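Side-chain contacts in cysteine desulfurase (PDB 5B89), which probably catalyses the pyridoxal-phosphate-dependent transfer of sulfur from L-cysteine to a sulfur carrier, releasing L-alanine: residues Met56-Tyr60 and Leu61-Ala65; Glu404-Leu407 and Gly408-Glu412; Tyr248-Glu251 and Glu252-Asp255; Trp141-Leu144 and Ala145-Gly149. All coordinates share one frame; numbering follows the deposited sequence.

Contact 1 of 4, residues Met56-Tyr60 and Leu61-Ala65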
loop_
_atom_site.group_PDB
_atom_site.type_symbol
_atom_site.label_atom_id
_atom_site.label_comp_id
_atom_site.label_asym_id
_atom_site.label_seq_id
_atom_site.Cartn_x
_atom_site.Cartn_y
_atom_site.Cartn_z
ATOM N N MET B 56 11.602 -9.480 -7.244
ATOM C CA MET B 56 11.162 -8.112 -7.307
ATOM C C MET B 56 12.063 -7.274 -8.216
ATOM O O MET B 56 11.589 -6.491 -8.963
ATOM C CB MET B 56 11.166 -7.492 -5.902
ATOM C CG MET B 56 10.108 -8.088 -5.020
ATOM S SD MET B 56 9.877 -7.125 -3.526
ATOM C CE MET B 56 11.450 -7.245 -2.689
ATOM N N ASP B 57 13.353 -7.502 -8.116
ATOM C CA ASP B 57 14.346 -6.817 -8.938
ATOM C C ASP B 57 14.092 -7.151 -10.413
ATOM O O ASP B 57 14.325 -6.353 -11.259
ATOM C CB ASP B 57 15.748 -7.355 -8.616
ATOM C CG ASP B 57 16.366 -6.829 -7.329
ATOM O OD1 ASP B 57 15.904 -5.955 -6.728
ATOM O OD2 ASP B 57 17.405 -7.401 -6.981
ATOM N N GLU B 58 13.627 -8.358 -10.690
ATOM C CA GLU B 58 13.333 -8.761 -12.038
ATOM C C GLU B 58 12.183 -7.940 -12.619
ATOM O O GLU B 58 12.242 -7.537 -13.721
ATOM C CB GLU B 58 13.076 -10.274 -12.136
ATOM C CG GLU B 58 13.013 -10.762 -13.553
ATOM C CD GLU B 58 12.462 -12.173 -13.725
ATOM O OE1 GLU B 58 12.834 -12.784 -14.728
ATOM O OE2 GLU B 58 11.667 -12.656 -12.938
ATOM N N TYR B 59 11.166 -7.719 -11.814
ATOM C CA TYR B 59 10.077 -6.891 -12.268
ATOM C C TYR B 59 10.596 -5.466 -12.573
ATOM O O TYR B 59 10.335 -4.931 -13.580
ATOM C CB TYR B 59 8.940 -6.774 -11.210
ATOM C CG TYR B 59 7.937 -5.646 -11.485
ATOM C CD1 TYR B 59 7.136 -5.673 -12.558
ATOM C CD2 TYR B 59 7.842 -4.554 -10.664
ATOM C CE1 TYR B 59 6.262 -4.674 -12.831
ATOM C CE2 TYR B 59 6.955 -3.539 -10.915
ATOM C CZ TYR B 59 6.158 -3.598 -11.992
ATOM O OH TYR B 59 5.298 -2.604 -12.270
ATOM N N TYR B 60 11.287 -4.891 -11.615
ATOM C CA TYR B 60 11.727 -3.524 -11.750
ATOM C C TYR B 60 12.697 -3.300 -12.871
ATOM O O TYR B 60 12.660 -2.256 -13.461
ATOM C CB TYR B 60 12.300 -2.945 -10.438
ATOM C CG TYR B 60 11.211 -2.618 -9.470
ATOM C CD1 TYR B 60 10.356 -1.629 -9.730
ATOM C CD2 TYR B 60 11.004 -3.370 -8.363
ATOM C CE1 TYR B 60 9.320 -1.360 -8.888
ATOM C CE2 TYR B 60 9.964 -3.083 -7.487
ATOM C CZ TYR B 60 9.117 -2.081 -7.804
ATOM O OH TYR B 60 8.087 -1.764 -7.059
ATOM N N LEU B 61 13.562 -4.260 -13.141
ATOM C CA LEU B 61 14.572 -4.069 -14.172
ATOM C C LEU B 61 14.346 -4.735 -15.521
ATOM O O LEU B 61 14.898 -4.314 -16.485
ATOM C CB LEU B 61 15.945 -4.455 -13.625
ATOM C CG LEU B 61 16.411 -3.628 -12.450
ATOM C CD1 LEU B 61 17.666 -4.211 -11.887
ATOM C CD2 LEU B 61 16.614 -2.173 -12.815
ATOM N N LYS B 62 13.499 -5.756 -15.558
ATOM C CA LYS B 62 13.242 -6.500 -16.770
ATOM C C LYS B 62 11.857 -6.484 -17.376
ATOM O O LYS B 62 11.733 -6.704 -18.534
ATOM C CB LYS B 62 13.735 -7.957 -16.643
ATOM C CG LYS B 62 15.210 -8.110 -16.330
ATOM C CD LYS B 62 15.636 -9.564 -16.505
ATOM C CE LYS B 62 16.929 -9.912 -15.807
ATOM N NZ LYS B 62 17.772 -8.718 -15.626
ATOM N N TYR B 63 10.821 -6.230 -16.596
ATOM C CA TYR B 63 9.479 -6.178 -17.146
ATOM C C TYR B 63 8.591 -5.119 -16.510
ATOM O O TYR B 63 7.479 -5.313 -16.298
ATOM C CB TYR B 63 8.775 -7.563 -17.201
ATOM C CG TYR B 63 8.557 -8.311 -15.900
ATOM C CD1 TYR B 63 9.515 -9.087 -15.388
ATOM C CD2 TYR B 63 7.346 -8.280 -15.274
ATOM C CE1 TYR B 63 9.337 -9.780 -14.216
ATOM C CE2 TYR B 63 7.153 -8.957 -14.103
ATOM C CZ TYR B 63 8.154 -9.707 -13.576
ATOM O OH TYR B 63 7.981 -10.380 -12.429
ATOM N N ARG B 64 9.185 -3.982 -16.246
ATOM C CA ARG B 64 8.526 -2.905 -15.585
ATOM C C ARG B 64 7.420 -2.270 -16.390
ATOM O O ARG B 64 7.655 -1.708 -17.434
ATOM C CB ARG B 64 9.601 -1.872 -15.177
ATOM C CG ARG B 64 9.094 -0.718 -14.347
ATOM C CD ARG B 64 8.638 -1.051 -12.938
ATOM N NE ARG B 64 8.474 0.222 -12.279
ATOM C CZ ARG B 64 7.365 0.905 -12.143
ATOM N NH1 ARG B 64 7.440 2.136 -11.708
ATOM N NH2 ARG B 64 6.202 0.382 -12.406
ATOM N N ALA B 65 6.214 -2.333 -15.855
ATOM C CA ALA B 65 5.080 -1.744 -16.480
ATOM C C ALA B 65 3.900 -1.820 -15.561
ATOM O O ALA B 65 3.974 -2.480 -14.628
ATOM C CB ALA B 65 4.756 -2.491 -17.775
HETATM O O HOH W 1 9.922 -11.745 -11.063
#
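The chain leaves helix 50-62 at Tyr63, and Tyr59 OH, four residues earlier, bonds to Arg64 and Ala65 beyond the end. Both donor and acceptor, Tyr59 OH gives its proton to Ala65 O at 2.7 Å, from above that carbonyl's plane, and receives Arg64 NH2 at 3.1 Å. This guanidinium also reaches the second subunit: NH2 and NE hydrogen-bond to its Thr45 OG1 and Thr48 OG1, and NH1 weakly to the backbone O of its His235, a residue of the cofactor site. The helix end thus lies at the dimer interface, the Arg64 side chain about 10 Å from a bound pyridoxal phosphate. A chi1 of 166°, which puts CG beside the carbonyl carbon, carries the Tyr59 ring toward the exiting chain, where CD1 lies 3.6 Å from Tyr63 CE2. The rings form an offset edge-to-face pair with planes at 71°, Tyr59 supplying the edge. A phenylalanine in place of Tyr59 would probably leave Ala65 O without this donor and Arg64 NH2 without its phenol acceptor. Tyr63 N holds Glu58 O and Tyr59 O only weakly. Tyr63 OH donates to a water at 2.7 Å, which in turn donates to Glu58 OE2, also at 2.7 Å.

Contact 2 of 4, residues Glu404-Leu407 and Gly408-Glu412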
loop_
_atom_site.group_PDB
_atom_site.type_symbol
_atom_site.label_atom_id
_atom_site.label_comp_id
_atom_site.label_asym_id
_atom_site.label_seq_id
_atom_site.Cartn_x
_atom_site.Cartn_y
_atom_site.Cartn_z
ATOM N N GLU B 404 20.661 -20.670 22.552
ATOM C CA GLU B 404 21.655 -20.884 23.604
ATOM C C GLU B 404 22.503 -19.617 23.850
ATOM O O GLU B 404 22.803 -19.297 24.937
ATOM C CB GLU B 404 22.508 -22.100 23.320
ATOM C CG GLU B 404 21.787 -23.435 23.214
ATOM C CD GLU B 404 21.251 -23.965 24.509
ATOM O OE1 GLU B 404 21.493 -23.407 25.525
ATOM O OE2 GLU B 404 20.572 -24.960 24.424
ATOM N N THR B 405 22.850 -18.900 22.785
ATOM C CA THR B 405 23.564 -17.661 22.943
ATOM C C THR B 405 22.714 -16.665 23.744
ATOM O O THR B 405 23.156 -16.070 24.623
ATOM C CB THR B 405 23.963 -17.093 21.582
ATOM O OG1 THR B 405 24.775 -18.031 20.945
ATOM C CG2 THR B 405 24.681 -15.753 21.687
ATOM N N PHE B 406 21.438 -16.551 23.381
ATOM C CA PHE B 406 20.497 -15.703 24.035
ATOM C C PHE B 406 20.387 -16.075 25.512
ATOM O O PHE B 406 20.410 -15.236 26.316
ATOM C CB PHE B 406 19.105 -15.808 23.324
ATOM C CG PHE B 406 17.947 -15.353 24.133
ATOM C CD1 PHE B 406 17.595 -14.065 24.150
ATOM C CD2 PHE B 406 17.183 -16.238 24.837
ATOM C CE1 PHE B 406 16.532 -13.625 24.889
ATOM C CE2 PHE B 406 16.117 -15.805 25.579
ATOM C CZ PHE B 406 15.801 -14.493 25.607
ATOM N N LEU B 407 20.244 -17.359 25.794
ATOM C CA LEU B 407 20.102 -17.804 27.201
ATOM C C LEU B 407 21.381 -17.486 28.047
ATOM O O LEU B 407 21.271 -17.099 29.177
ATOM C CB LEU B 407 19.769 -19.264 27.268
ATOM C CG LEU B 407 18.302 -19.653 26.817
ATOM C CD1 LEU B 407 18.165 -21.118 26.838
ATOM C CD2 LEU B 407 17.285 -18.988 27.712
ATOM N N GLY B 408 22.495 -17.570 27.380
ATOM C CA GLY B 408 23.759 -17.175 28.010
ATOM C C GLY B 408 23.855 -15.723 28.315
ATOM O O GLY B 408 24.271 -15.302 29.406
ATOM N N VAL B 409 23.340 -14.859 27.389
ATOM C CA VAL B 409 23.272 -13.483 27.685
ATOM C C VAL B 409 22.251 -13.084 28.761
ATOM O O VAL B 409 22.509 -12.291 29.622
ATOM C CB VAL B 409 23.024 -12.605 26.376
ATOM C CG1 VAL B 409 22.822 -11.130 26.666
ATOM C CG2 VAL B 409 24.065 -12.888 25.378
ATOM N N MET B 410 21.082 -13.742 28.763
ATOM C CA MET B 410 20.105 -13.565 29.794
ATOM C C MET B 410 20.639 -13.978 31.198
ATOM O O MET B 410 20.329 -13.312 32.174
ATOM C CB MET B 410 18.812 -14.324 29.513
ATOM C CG MET B 410 17.976 -13.728 28.385
ATOM S SD MET B 410 17.483 -12.046 28.614
ATOM C CE MET B 410 16.556 -12.098 30.117
ATOM N N GLU B 411 21.450 -15.022 31.180
ATOM C CA GLU B 411 22.034 -15.518 32.450
ATOM C C GLU B 411 22.990 -14.468 33.041
ATOM O O GLU B 411 22.871 -14.140 34.188
ATOM C CB GLU B 411 22.688 -16.846 32.175
ATOM C CG GLU B 411 23.333 -17.479 33.418
ATOM C CD GLU B 411 23.932 -18.832 33.160
ATOM O OE1 GLU B 411 23.427 -19.627 32.286
ATOM O OE2 GLU B 411 24.966 -19.122 33.861
ATOM N N GLU B 412 23.841 -13.897 32.184
ATOM C CA GLU B 412 24.740 -12.860 32.597
ATOM C C GLU B 412 23.959 -11.634 33.069
ATOM O O GLU B 412 24.253 -11.102 34.174
ATOM C CB GLU B 412 25.675 -12.596 31.440
ATOM C CG GLU B 412 26.716 -11.465 31.467
ATOM C CD GLU B 412 27.668 -11.541 30.226
ATOM O OE1 GLU B 412 27.281 -12.172 29.194
ATOM O OE2 GLU B 412 28.803 -10.990 30.277
HETATM O O HOH W 2 21.336 -19.861 30.765
#
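Phe406 and Met410, one helical turn apart on helix 400-415, lie side by side and point the same way, so that Met410 CG lies over one face of the ring. This atom does most of the touching, with Met410 CG 3.6 Å from Phe406 CZ. It stands 22° off the ring normal and offset toward the rim, a CH-pi contact. Farther out, Met410 SD is 4.8 Å from the centroid of the Phe406 ring in an oblique position, which makes the pair a Met-aromatic contact with the methylene closer to the ring than the sulfur. The torsions account for this order. The phenylalanine ring swings along the helix toward the following turn because its CG is anti to the backbone N (chi1 161°). In the methionine, chi2 (-58°) sets the oblique position of SD, and chi3 carries the CE methyl away from the ring.

Along the backbone of the pair, Met410 N bonds to Phe406 O at 2.9 Å, the straightest of the four i to i+4 bonds here; the others join Gly408 to Glu404, Val409 to Thr405 and Glu411 to Leu407. On another side of the helix Val409 CG2 rests 3.4 Å from Thr405 O. The acidic ends look elsewhere, Glu404 to Arg322 and Glu411 to Lys415, both as salt bridges.

Phe406, Val409 and Met410 all pack on Leu363 of helix 356-365, and Met410 also reaches Leu330 and Val351 in loops. Phe406 touches Thr323, and Leu407 touches Arg322, both on helix 309-329.

Contact 3 of 4, residues Tyr248-Glu251 and Glu252-Asp255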
loop_
_atom_site.group_PDB
_atom_site.type_symbol
_atom_site.label_atom_id
_atom_site.label_comp_id
_atom_site.label_asym_id
_atom_site.label_seq_id
_atom_site.Cartn_x
_atom_site.Cartn_y
_atom_site.Cartn_z
ATOM N N TYR B 248 -8.865 -11.519 2.099
ATOM C CA TYR B 248 -9.767 -12.497 1.520
ATOM C C TYR B 248 -11.161 -12.155 1.831
ATOM O O TYR B 248 -11.507 -11.834 2.967
ATOM C CB TYR B 248 -9.460 -13.875 2.154
ATOM C CG TYR B 248 -10.526 -14.966 2.011
ATOM C CD1 TYR B 248 -10.693 -15.628 0.812
ATOM C CD2 TYR B 248 -11.363 -15.216 3.028
ATOM C CE1 TYR B 248 -11.594 -16.622 0.700
ATOM C CE2 TYR B 248 -12.297 -16.190 2.919
ATOM C CZ TYR B 248 -12.411 -16.859 1.742
ATOM O OH TYR B 248 -13.373 -17.916 1.534
ATOM N N ILE B 249 -11.966 -12.160 0.763
ATOM C CA ILE B 249 -13.429 -11.929 0.807
ATOM C C ILE B 249 -14.120 -13.095 0.213
ATOM O O ILE B 249 -14.025 -13.386 -0.987
ATOM C CB ILE B 249 -13.821 -10.689 0.025
ATOM C CG1 ILE B 249 -13.067 -9.425 0.496
ATOM C CG2 ILE B 249 -15.325 -10.500 0.034
ATOM C CD1 ILE B 249 -13.248 -8.226 -0.386
ATOM N N ARG B 250 -14.803 -13.896 1.058
ATOM C CA ARG B 250 -15.533 -15.041 0.475
ATOM C C ARG B 250 -16.670 -14.574 -0.470
ATOM O O ARG B 250 -17.321 -13.585 -0.252
ATOM C CB ARG B 250 -16.123 -15.799 1.694
ATOM C CG ARG B 250 -16.787 -17.123 1.311
ATOM C CD ARG B 250 -16.918 -18.154 2.399
ATOM N NE ARG B 250 -17.942 -17.683 3.176
ATOM C CZ ARG B 250 -19.233 -18.091 3.089
ATOM N NH1 ARG B 250 -19.655 -18.890 2.085
ATOM N NH2 ARG B 250 -20.124 -17.634 4.002
ATOM N N GLU B 251 -16.749 -15.351 -1.550
ATOM C CA GLU B 251 -17.599 -14.944 -2.656
ATOM C C GLU B 251 -19.049 -14.670 -2.327
ATOM O O GLU B 251 -19.709 -13.840 -2.936
ATOM C CB GLU B 251 -17.476 -15.945 -3.814
ATOM C CG GLU B 251 -17.992 -17.302 -3.582
ATOM C CD GLU B 251 -17.828 -18.264 -4.782
ATOM O OE1 GLU B 251 -17.588 -17.791 -5.897
ATOM O OE2 GLU B 251 -17.908 -19.463 -4.530
ATOM N N GLU B 252 -19.553 -15.377 -1.297
ATOM C CA GLU B 252 -20.841 -15.059 -0.868
ATOM C C GLU B 252 -21.104 -13.649 -0.420
ATOM O O GLU B 252 -22.258 -13.164 -0.371
ATOM C CB GLU B 252 -21.318 -16.071 0.143
ATOM C CG GLU B 252 -21.344 -15.656 1.556
ATOM C CD GLU B 252 -22.346 -16.506 2.369
ATOM O OE1 GLU B 252 -23.164 -15.948 3.171
ATOM O OE2 GLU B 252 -22.309 -17.754 2.208
ATOM N N PHE B 253 -20.055 -12.830 -0.086
ATOM C CA PHE B 253 -20.172 -11.458 0.233
ATOM C C PHE B 253 -19.927 -10.472 -0.864
ATOM O O PHE B 253 -20.022 -9.277 -0.616
ATOM C CB PHE B 253 -19.180 -11.153 1.426
ATOM C CG PHE B 253 -19.588 -11.904 2.653
ATOM C CD1 PHE B 253 -20.513 -11.361 3.562
ATOM C CD2 PHE B 253 -19.128 -13.186 2.830
ATOM C CE1 PHE B 253 -20.915 -12.132 4.671
ATOM C CE2 PHE B 253 -19.571 -13.915 3.909
ATOM C CZ PHE B 253 -20.436 -13.383 4.790
ATOM N N PHE B 254 -19.737 -10.947 -2.104
ATOM C CA PHE B 254 -19.519 -9.954 -3.205
ATOM C C PHE B 254 -20.730 -9.029 -3.381
ATOM O O PHE B 254 -20.526 -7.920 -3.804
ATOM C CB PHE B 254 -19.199 -10.683 -4.469
ATOM C CG PHE B 254 -17.900 -11.425 -4.506
ATOM C CD1 PHE B 254 -16.847 -11.252 -3.545
ATOM C CD2 PHE B 254 -17.582 -12.307 -5.534
ATOM C CE1 PHE B 254 -15.643 -11.889 -3.736
ATOM C CE2 PHE B 254 -16.389 -12.957 -5.673
ATOM C CZ PHE B 254 -15.383 -12.718 -4.733
ATOM N N ASP B 255 -21.965 -9.464 -3.079
ATOM C CA ASP B 255 -23.186 -8.584 -3.264
ATOM C C ASP B 255 -23.510 -7.767 -2.017
ATOM O O ASP B 255 -24.519 -7.116 -1.965
ATOM C CB ASP B 255 -24.441 -9.474 -3.598
ATOM C CG ASP B 255 -24.405 -10.054 -5.012
ATOM O OD1 ASP B 255 -23.679 -9.505 -5.866
ATOM O OD2 ASP B 255 -25.083 -11.085 -5.258
HETATM O O HOH W 3 -22.347 -12.512 -3.411
#
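Just beyond strand 245-249 the chain turns tightly, with two i to i+3 bonds, Phe253 N to Arg250 O at 2.8 Å and Phe254 N to Glu251 O at 3.0 Å, both nearly straight at the hydrogen. This turn folds the Phe254 ring back over Glu251: Glu251 CA sits 3.6 Å from the ring centroid and only 4° off the normal, a CH-pi contact over the centre of the face. Glu251 CB approaches the same face, and Ile249 CG2 meets Phe254 CD1 at 4.0 Å. Replacing Phe254 by an alanine would probably remove the lid over Glu251 CA and leave Ile249 CG2 without this aromatic neighbour.

Arg250 and Glu252 run side by side in the same direction. Glu252 OE2 forms the salt bridge, 2.8 Å from Arg250 NH2, with a weak hydrogen bond from Arg250 NH1; the carboxylate and guanidinium planes are 52° apart, so the pairing is not coplanar. Glu252 CG lies over one guanidinium face. Arg250 NH2 also bridges to Asp228 OD1, whereas Glu251 OE2 forms a salt bridge with Lys96 NZ.

The carboxylates of Glu252 and Asp228 share NH2, so the arginine's charge is probably balanced by both and tethers the turn to the residue just before strand 229-233, while Phe254, with Ile249 and Phe253, supplies the apolar part of the contact.

Contact 4 of 4, residues Trp141-Leu144 and Ala145-Gly149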
loop_
_atom_site.group_PDB
_atom_site.type_symbol
_atom_site.label_atom_id
_atom_site.label_comp_id
_atom_site.label_asym_id
_atom_site.label_seq_id
_atom_site.Cartn_x
_atom_site.Cartn_y
_atom_site.Cartn_z
ATOM N N TRP B 141 -13.415 -1.875 15.052
ATOM C CA TRP B 141 -14.656 -2.376 15.599
ATOM C C TRP B 141 -15.156 -1.412 16.663
ATOM O O TRP B 141 -16.405 -1.201 16.783
ATOM C CB TRP B 141 -14.488 -3.767 16.146
ATOM C CG TRP B 141 -13.841 -4.724 15.141
ATOM C CD1 TRP B 141 -12.663 -5.337 15.354
ATOM C CD2 TRP B 141 -14.288 -5.036 13.872
ATOM N NE1 TRP B 141 -12.341 -6.064 14.255
ATOM C CE2 TRP B 141 -13.285 -5.848 13.307
ATOM C CE3 TRP B 141 -15.384 -4.654 13.093
ATOM C CZ2 TRP B 141 -13.396 -6.365 11.993
ATOM C CZ3 TRP B 141 -15.479 -5.182 11.772
ATOM C CH2 TRP B 141 -14.501 -6.029 11.295
ATOM N N GLN B 142 -14.243 -0.842 17.440
ATOM C CA GLN B 142 -14.618 0.213 18.425
ATOM C C GLN B 142 -15.211 1.384 17.793
ATOM O O GLN B 142 -16.234 1.925 18.315
ATOM C CB GLN B 142 -13.393 0.630 19.246
ATOM C CG GLN B 142 -12.939 -0.402 20.227
ATOM C CD GLN B 142 -11.652 0.030 20.919
ATOM O OE1 GLN B 142 -10.804 0.679 20.284
ATOM N NE2 GLN B 142 -11.468 -0.359 22.130
ATOM N N ARG B 143 -14.655 1.902 16.715
ATOM C CA ARG B 143 -15.164 3.050 15.961
ATOM C C ARG B 143 -16.521 2.722 15.448
ATOM O O ARG B 143 -17.464 3.543 15.603
ATOM C CB ARG B 143 -14.191 3.534 14.834
ATOM C CG ARG B 143 -14.660 4.698 14.020
ATOM C CD ARG B 143 -13.591 5.065 12.923
ATOM N NE ARG B 143 -13.298 3.969 12.022
ATOM C CZ ARG B 143 -12.334 3.964 11.091
ATOM N NH1 ARG B 143 -11.578 5.042 10.962
ATOM N NH2 ARG B 143 -12.165 2.844 10.305
ATOM N N LEU B 144 -16.702 1.571 14.827
ATOM C CA LEU B 144 -18.006 1.202 14.183
ATOM C C LEU B 144 -19.038 1.139 15.300
ATOM O O LEU B 144 -20.186 1.683 15.186
ATOM C CB LEU B 144 -17.830 -0.083 13.417
ATOM C CG LEU B 144 -18.917 -0.567 12.488
ATOM C CD1 LEU B 144 -19.080 0.483 11.399
ATOM C CD2 LEU B 144 -18.486 -1.900 11.885
ATOM N N ALA B 145 -18.687 0.504 16.415
ATOM C CA ALA B 145 -19.655 0.317 17.531
ATOM C C ALA B 145 -20.050 1.672 18.137
ATOM O O ALA B 145 -21.249 1.862 18.480
ATOM C CB ALA B 145 -19.094 -0.601 18.624
ATOM N N THR B 146 -19.119 2.597 18.250
ATOM C CA THR B 146 -19.379 3.943 18.807
ATOM C C THR B 146 -20.260 4.679 17.819
ATOM O O THR B 146 -21.269 5.232 18.227
ATOM C CB THR B 146 -18.086 4.747 18.996
ATOM O OG1 THR B 146 -17.375 4.086 19.998
ATOM C CG2 THR B 146 -18.342 6.141 19.425
ATOM N N LYS B 147 -19.932 4.680 16.545
ATOM C CA LYS B 147 -20.735 5.388 15.558
ATOM C C LYS B 147 -22.168 4.961 15.373
ATOM O O LYS B 147 -23.020 5.777 15.220
ATOM C CB LYS B 147 -20.087 5.292 14.185
ATOM C CG LYS B 147 -18.968 6.253 13.935
ATOM C CD LYS B 147 -18.227 5.851 12.680
ATOM C CE LYS B 147 -19.038 5.958 11.410
ATOM N NZ LYS B 147 -18.082 6.315 10.328
ATOM N N LEU B 148 -22.385 3.671 15.338
ATOM C CA LEU B 148 -23.663 3.092 15.077
ATOM C C LEU B 148 -24.438 2.600 16.268
ATOM O O LEU B 148 -25.503 2.170 16.095
ATOM C CB LEU B 148 -23.502 1.942 14.093
ATOM C CG LEU B 148 -22.729 2.321 12.840
ATOM C CD1 LEU B 148 -22.388 1.192 11.907
ATOM C CD2 LEU B 148 -23.359 3.477 12.122
ATOM N N GLY B 149 -23.882 2.668 17.456
ATOM C CA GLY B 149 -24.569 2.218 18.653
ATOM C C GLY B 149 -24.623 0.711 18.784
ATOM O O GLY B 149 -25.610 0.180 19.038
#
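Gln142 O is held by two donors of Thr146, the backbone N and the hydroxyl OG1, each at 3.0 Å and from opposite faces of the carbonyl plane. The hydroxyl gets there because OG1 is anti to the carbonyl carbon of Thr146 (chi1 -67°) and folds back along helix 139-148. The polar end of Gln142 turns the other way, its NE2 bonding to backbone oxygens of Ser271 and Leu272 of the second subunit.

The remaining i to i+4 bonds are regular: Ala145 N to Trp141 O, Lys147 N to Arg143 O at 2.9 Å with an angle of 170° at the hydrogen, and Leu148 N to Leu144 O. One turn apart, Leu144 and Leu148 bring their CD1 methyls together at 3.4 Å, a close approach for two methyl carbons, with the chains at a slant. Arg143 and Lys147 lie alongside, pointing the same way, and Arg143 CG meets Lys147 CD at 4.0 Å; their like charges remain apart, 5.6 Å from Arg143 NE to Lys147 NZ. Arg143 NH1 bonds instead to Pro260 O of the second subunit.

Gly149 ends the helix with positive phi (75°). The helix is the connection of a beta-alpha-beta unit, between strands 126-129 and 151-154 of the seven-stranded sheet. Trp141 packs on helix 106-117 and on strand 177-181, and Leu144 touches Phe121.

Along the chain the order is contact 1, contact 4, contact 3, contact 2, and none touches another. Contacts 3 and 4 are the nearest pair, about 23 Å between centres, and both belong to the seven-stranded sheet region: contact 3 follows strand 245-249, and contact 4 is the helix between strands 126-129 and 151-154. Contact 2, on the C-terminal helix 400-415, is about 49 Å from contact 3 between centres, on the opposite side of the chain's centre. Contacts 1 and 2 are about 44 Å apart between centres. Contacts 1 and 4 both touch the second subunit, and their side chains, Arg64 and Tyr60 in contact 1 and Gln142 and Arg143 in contact 4, hydrogen-bond to it; contacts 2 and 3 stay within one chain.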